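Local coordinates for protein putative NAD dependent dehydrogenase (Micromonospora echinospora, PDB 6NOR) that binds NAD and is probably an NAD-dependent oxidoreductase of the GFO/IDH/MocA family, involved in the biosynthesis of the antibiotic gentamicin, at residues 214-219 against 356-361; 169-174 against 246-251. One frame throughout, in Å; residues are numbered along the deposited sequence.

Contact 1: 214-219 against 356-361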
loop_
_atom_site.group_PDB
_atom_site.type_symbol
_atom_site.label_atom_id
_atom_site.label_comp_id
_atom_site.label_asym_id
_atom_site.label_seq_id
_atom_site.Cartn_x
_atom_site.Cartn_y
_atom_site.Cartn_z
ATOM N N ALA A 214 31.993 -11.661 -1.408
ATOM C CA ALA A 214 32.944 -11.112 -0.449
ATOM C C ALA A 214 32.682 -9.639 -0.180
ATOM O O ALA A 214 32.315 -8.898 -1.080
ATOM C CB ALA A 214 34.363 -11.291 -0.951
ATOM N N ILE A 215 32.874 -9.226 1.063
ATOM C CA ILE A 215 32.772 -7.831 1.433
ATOM C C ILE A 215 34.140 -7.162 1.388
ATOM O O ILE A 215 35.066 -7.605 2.040
ATOM C CB ILE A 215 32.171 -7.690 2.824
ATOM C CG1 ILE A 215 30.729 -8.187 2.788
ATOM C CG2 ILE A 215 32.306 -6.251 3.328
ATOM C CD1 ILE A 215 29.976 -8.027 4.063
ATOM N N ARG A 216 34.262 -6.091 0.618
ATOM C CA ARG A 216 35.544 -5.414 0.468
ATOM C C ARG A 216 35.769 -4.327 1.520
ATOM O O ARG A 216 36.840 -4.242 2.098
ATOM C CB ARG A 216 35.664 -4.818 -0.931
ATOM C CG ARG A 216 37.014 -4.165 -1.214
ATOM C CD ARG A 216 37.069 -3.522 -2.599
ATOM N NE ARG A 216 36.856 -4.494 -3.666
ATOM C CZ ARG A 216 37.770 -5.371 -4.070
ATOM N NH1 ARG A 216 38.967 -5.401 -3.493
ATOM N NH2 ARG A 216 37.487 -6.221 -5.048
ATOM N N ALA A 217 34.775 -3.489 1.773
ATOM C CA ALA A 217 34.926 -2.446 2.788
ATOM C C ALA A 217 33.618 -2.122 3.521
ATOM O O ALA A 217 32.545 -2.498 3.085
ATOM C CB ALA A 217 35.497 -1.193 2.161
ATOM N N VAL A 218 33.730 -1.417 4.637
ATOM C CA VAL A 218 32.601 -1.076 5.473
ATOM C C VAL A 218 32.754 0.353 5.970
ATOM O O VAL A 218 33.860 0.796 6.274
ATOM C CB VAL A 218 32.476 -2.042 6.681
ATOM C CG1 VAL A 218 31.381 -1.617 7.601
ATOM C CG2 VAL A 218 32.196 -3.461 6.212
ATOM N N THR A 219 31.645 1.084 6.021
ATOM C CA THR A 219 31.590 2.389 6.666
ATOM C C THR A 219 30.378 2.396 7.587
ATOM O O THR A 219 29.358 1.828 7.258
ATOM C CB THR A 219 31.486 3.529 5.636
ATOM O OG1 THR A 219 32.338 3.252 4.515
ATOM C CG2 THR A 219 31.881 4.847 6.253
ATOM N N LYS A 356 36.533 4.740 6.501
ATOM C CA LYS A 356 36.218 3.492 5.843
ATOM C C LYS A 356 37.208 2.426 6.321
ATOM O O LYS A 356 38.391 2.706 6.446
ATOM C CB LYS A 356 36.282 3.670 4.329
ATOM C CG LYS A 356 35.954 2.428 3.533
ATOM C CD LYS A 356 36.509 2.517 2.116
ATOM C CE LYS A 356 35.649 3.385 1.231
ATOM N NZ LYS A 356 36.400 3.834 0.020
ATOM N N VAL A 357 36.724 1.215 6.590
ATOM C CA VAL A 357 37.583 0.113 7.032
ATOM C C VAL A 357 37.637 -0.957 5.942
ATOM O O VAL A 357 36.618 -1.521 5.560
ATOM C CB VAL A 357 37.082 -0.482 8.391
ATOM C CG1 VAL A 357 37.802 -1.767 8.754
ATOM C CG2 VAL A 357 37.239 0.544 9.528
ATOM N N GLU A 358 38.832 -1.201 5.412
ATOM C CA GLU A 358 39.057 -2.241 4.411
ATOM C C GLU A 358 38.974 -3.618 5.032
ATOM O O GLU A 358 39.580 -3.863 6.057
ATOM C CB GLU A 358 40.422 -2.068 3.747
ATOM C CG GLU A 358 40.614 -0.731 3.063
ATOM C CD GLU A 358 39.790 -0.605 1.796
ATOM O OE1 GLU A 358 39.667 -1.613 1.066
ATOM O OE2 GLU A 358 39.259 0.498 1.537
ATOM N N MET A 359 38.208 -4.513 4.425
ATOM C CA MET A 359 38.151 -5.891 4.892
ATOM C C MET A 359 39.263 -6.677 4.246
ATOM O O MET A 359 39.907 -6.218 3.307
ATOM C CB MET A 359 36.816 -6.557 4.562
ATOM C CG MET A 359 35.619 -5.730 4.916
ATOM S SD MET A 359 35.133 -5.963 6.612
ATOM C CE MET A 359 34.440 -7.606 6.520
ATOM N N ASN A 360 39.469 -7.881 4.742
ATOM C CA ASN A 360 40.464 -8.759 4.170
ATOM C C ASN A 360 40.098 -10.196 4.522
ATOM O O ASN A 360 40.393 -11.130 3.777
ATOM C CB ASN A 360 41.864 -8.386 4.678
ATOM N N ALA A 361 39.409 -10.353 5.649
ATOM C CA ALA A 361 39.125 -11.670 6.210
ATOM C C ALA A 361 38.117 -12.461 5.381
ATOM O O ALA A 361 37.951 -13.671 5.577
ATOM C CB ALA A 361 38.634 -11.526 7.639
#
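Arg216 O accepts the backbone N of Met359 at 2.7 Å from within a classic beta bulge, for Arg216 and Ala217 both face Glu240 across the other edge of strand 215-223. Two further backbone bonds join Val218 and Val357 as an antiparallel hydrogen-bonded pair. Val357 N to Val218 O is almost straight (178° at the hydrogen), while the return bond from Val218 N to Val357 O is more bent. Ala217 and Glu358 form the adjoining non-hydrogen-bonded pair. The C-terminal strand 357-358 thus adds itself to 215-223 as an outermost strand, within this chain, of the mixed sheet.

Met359 folds back over the strand. With CG anti to the carbonyl carbon (chi1 -48°), Met359 CG reaches Ile215 CG2 at 3.7 Å; the bend at chi2 (-86°) then turns Met359 SD to Val218 CG2 at 3.9 Å. On the Ala217 face, Lys356 CD packs on Ala217 CB at 3.8 Å, and its CG lies beside Thr219 OG1. Helix 334-353 touches Ile215, Val357 and Met359. Glu358 OE1 and Arg216 NH1 stay 6.0 Å apart. Cohesion across the segments therefore comes from three main-chain bonds and apolar contacts, with at most a long-range contribution from charge.

Contact 2: 169-174 against 246-251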
loop_
_atom_site.group_PDB
_atom_site.type_symbol
_atom_site.label_atom_id
_atom_site.label_comp_id
_atom_site.label_asym_id
_atom_site.label_seq_id
_atom_site.Cartn_x
_atom_site.Cartn_y
_atom_site.Cartn_z
ATOM N N SER A 169 22.607 -2.353 -5.819
ATOM C CA SER A 169 22.134 -1.853 -4.533
ATOM C C SER A 169 21.375 -2.907 -3.787
ATOM O O SER A 169 20.540 -3.599 -4.362
ATOM C CB SER A 169 21.226 -0.636 -4.704
ATOM O OG SER A 169 21.964 0.564 -4.714
ATOM N N VAL A 170 21.661 -3.029 -2.501
ATOM C CA VAL A 170 20.819 -3.812 -1.640
ATOM C C VAL A 170 20.648 -3.008 -0.363
ATOM O O VAL A 170 21.558 -2.298 0.055
ATOM C CB VAL A 170 21.388 -5.205 -1.372
ATOM C CG1 VAL A 170 22.749 -5.127 -0.682
ATOM C CG2 VAL A 170 20.413 -6.015 -0.533
ATOM N N ARG A 171 19.459 -3.076 0.218
ATOM C CA ARG A 171 19.172 -2.336 1.417
ATOM C C ARG A 171 18.307 -3.163 2.359
ATOM O O ARG A 171 17.315 -3.717 1.954
ATOM C CB ARG A 171 18.478 -1.021 1.087
ATOM C CG ARG A 171 17.893 -0.334 2.298
ATOM C CD ARG A 171 17.819 1.185 2.144
ATOM N NE ARG A 171 17.642 1.837 3.446
ATOM C CZ ARG A 171 16.461 2.009 4.025
ATOM N NH1 ARG A 171 15.353 1.581 3.420
ATOM N NH2 ARG A 171 16.386 2.607 5.196
ATOM N N VAL A 172 18.716 -3.240 3.613
ATOM C CA VAL A 172 17.922 -3.861 4.644
ATOM C C VAL A 172 17.701 -2.884 5.776
ATOM O O VAL A 172 18.644 -2.358 6.331
ATOM C CB VAL A 172 18.576 -5.116 5.221
ATOM C CG1 VAL A 172 17.646 -5.730 6.222
ATOM C CG2 VAL A 172 18.905 -6.105 4.124
ATOM N N ALA A 173 16.440 -2.640 6.101
ATOM C CA ALA A 173 16.084 -1.775 7.199
ATOM C C ALA A 173 15.436 -2.579 8.299
ATOM O O ALA A 173 14.543 -3.380 8.049
ATOM C CB ALA A 173 15.153 -0.656 6.719
ATOM N N PHE A 174 15.895 -2.396 9.523
ATOM C CA PHE A 174 15.339 -3.193 10.608
ATOM C C PHE A 174 15.164 -2.314 11.844
ATOM O O PHE A 174 16.119 -1.819 12.424
ATOM C CB PHE A 174 16.211 -4.443 10.848
ATOM C CG PHE A 174 15.578 -5.493 11.744
ATOM C CD1 PHE A 174 14.339 -5.303 12.313
ATOM C CD2 PHE A 174 16.145 -6.736 11.856
ATOM C CE1 PHE A 174 13.754 -6.264 13.090
ATOM C CE2 PHE A 174 15.553 -7.727 12.624
ATOM C CZ PHE A 174 14.351 -7.485 13.247
ATOM N N ILE A 246 26.707 -1.698 -3.627
ATOM C CA ILE A 246 26.632 -1.079 -2.314
ATOM C C ILE A 246 25.462 -1.639 -1.508
ATOM O O ILE A 246 24.335 -1.718 -1.992
ATOM C CB ILE A 246 26.484 0.424 -2.420
ATOM C CG1 ILE A 246 27.651 1.007 -3.205
ATOM C CG2 ILE A 246 26.371 1.041 -1.048
ATOM C CD1 ILE A 246 27.451 2.448 -3.621
ATOM N N GLY A 247 25.766 -2.051 -0.289
ATOM C CA GLY A 247 24.774 -2.475 0.664
ATOM C C GLY A 247 24.562 -1.417 1.723
ATOM O O GLY A 247 25.474 -0.680 2.085
ATOM N N GLN A 248 23.329 -1.326 2.200
ATOM C CA GLN A 248 23.014 -0.481 3.336
ATOM C C GLN A 248 22.287 -1.303 4.401
ATOM O O GLN A 248 21.375 -2.059 4.093
ATOM C CB GLN A 248 22.139 0.695 2.929
ATOM C CG GLN A 248 22.591 1.463 1.729
ATOM C CD GLN A 248 21.512 2.402 1.219
ATOM O OE1 GLN A 248 20.796 3.024 2.000
ATOM N NE2 GLN A 248 21.381 2.491 -0.094
ATOM N N CYS A 249 22.693 -1.145 5.650
ATOM C CA CYS A 249 21.939 -1.699 6.765
ATOM C C CYS A 249 21.558 -0.562 7.684
ATOM O O CYS A 249 22.415 0.124 8.226
ATOM C CB CYS A 249 22.752 -2.745 7.508
ATOM S SG CYS A 249 23.277 -4.050 6.407
ATOM N N ASP A 250 20.259 -0.348 7.811
ATOM C CA ASP A 250 19.701 0.714 8.632
ATOM C C ASP A 250 19.016 0.033 9.814
ATOM O O ASP A 250 18.043 -0.672 9.627
ATOM C CB ASP A 250 18.725 1.546 7.789
ATOM C CG ASP A 250 18.129 2.737 8.528
ATOM O OD1 ASP A 250 18.029 2.724 9.775
ATOM O OD2 ASP A 250 17.708 3.688 7.833
ATOM N N VAL A 251 19.543 0.200 11.020
ATOM C CA VAL A 251 18.924 -0.426 12.182
ATOM C C VAL A 251 18.688 0.572 13.302
ATOM O O VAL A 251 19.406 1.538 13.445
ATOM C CB VAL A 251 19.768 -1.597 12.720
ATOM C CG1 VAL A 251 19.980 -2.664 11.625
ATOM C CG2 VAL A 251 21.093 -1.101 13.308
HETATM O O HOH W 1 22.693 0.816 -1.526
#
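Val170, Val172 and Phe174 donate their backbone N-H groups to the carbonyls of Ile246, Gln248 and Asp250, and Val170 O and Val172 O accept from Gln248 N and Asp250 N. This parallel ladder runs from Val170 N to Ile246 O at 3.0 Å through to Phe174 N to Asp250 O at 2.8 Å.

On the face of Arg171, Gln248 and Asp250, the arginine chain extends from CG to NE and lies alongside Asp250. Arg171 NH2 meets Asp250 OD2 at 3.1 Å in a salt bridge whose hydrogen bond is weak (134° at the hydrogen). OD2 lies at the guanidinium edge, but the carboxylate is turned 75° from that plane. The same oxygen also pairs with Arg175 and accepts Gln248 NE2 of the second subunit; reciprocally, Gln248 NE2 bonds Asp250 OD2 there. Gln248 NE2 also donates to a water at 2.6 Å, which in turn donates to Ile246 O and reaches Ser169 OG.

On the opposite face, Val170 CG1 rests on Gly247 CA at 3.6 Å, and the Phe174 side chain lies about 7 Å from the bound NAD. Helix 199-209 packs there against Val172 and Cys249, while strands 260-267 and 234-241 flank the pair within the mixed sheet.

In the fold
After the N-terminal Rossmann-type region, the chain enters the mixed sheet through strand 167-175, the first partner of contact 2. It then passes helix 199-209 and lays down 215-223, the first partner of contact 1. Strand 246-252 next closes the loop of contact 2, whereas contact 1 closes only at the C terminus, after helix 334-353. The two loops thus cross instead of nesting. Across the sheet, 234-241 separates 246-252 from 215-223, and the tail strand 357-358 forms the edge within this chain. Contact 2 joins inner strands and contact 1 adds the edge; their centres are about 16 Å apart, and both touch the second subunit.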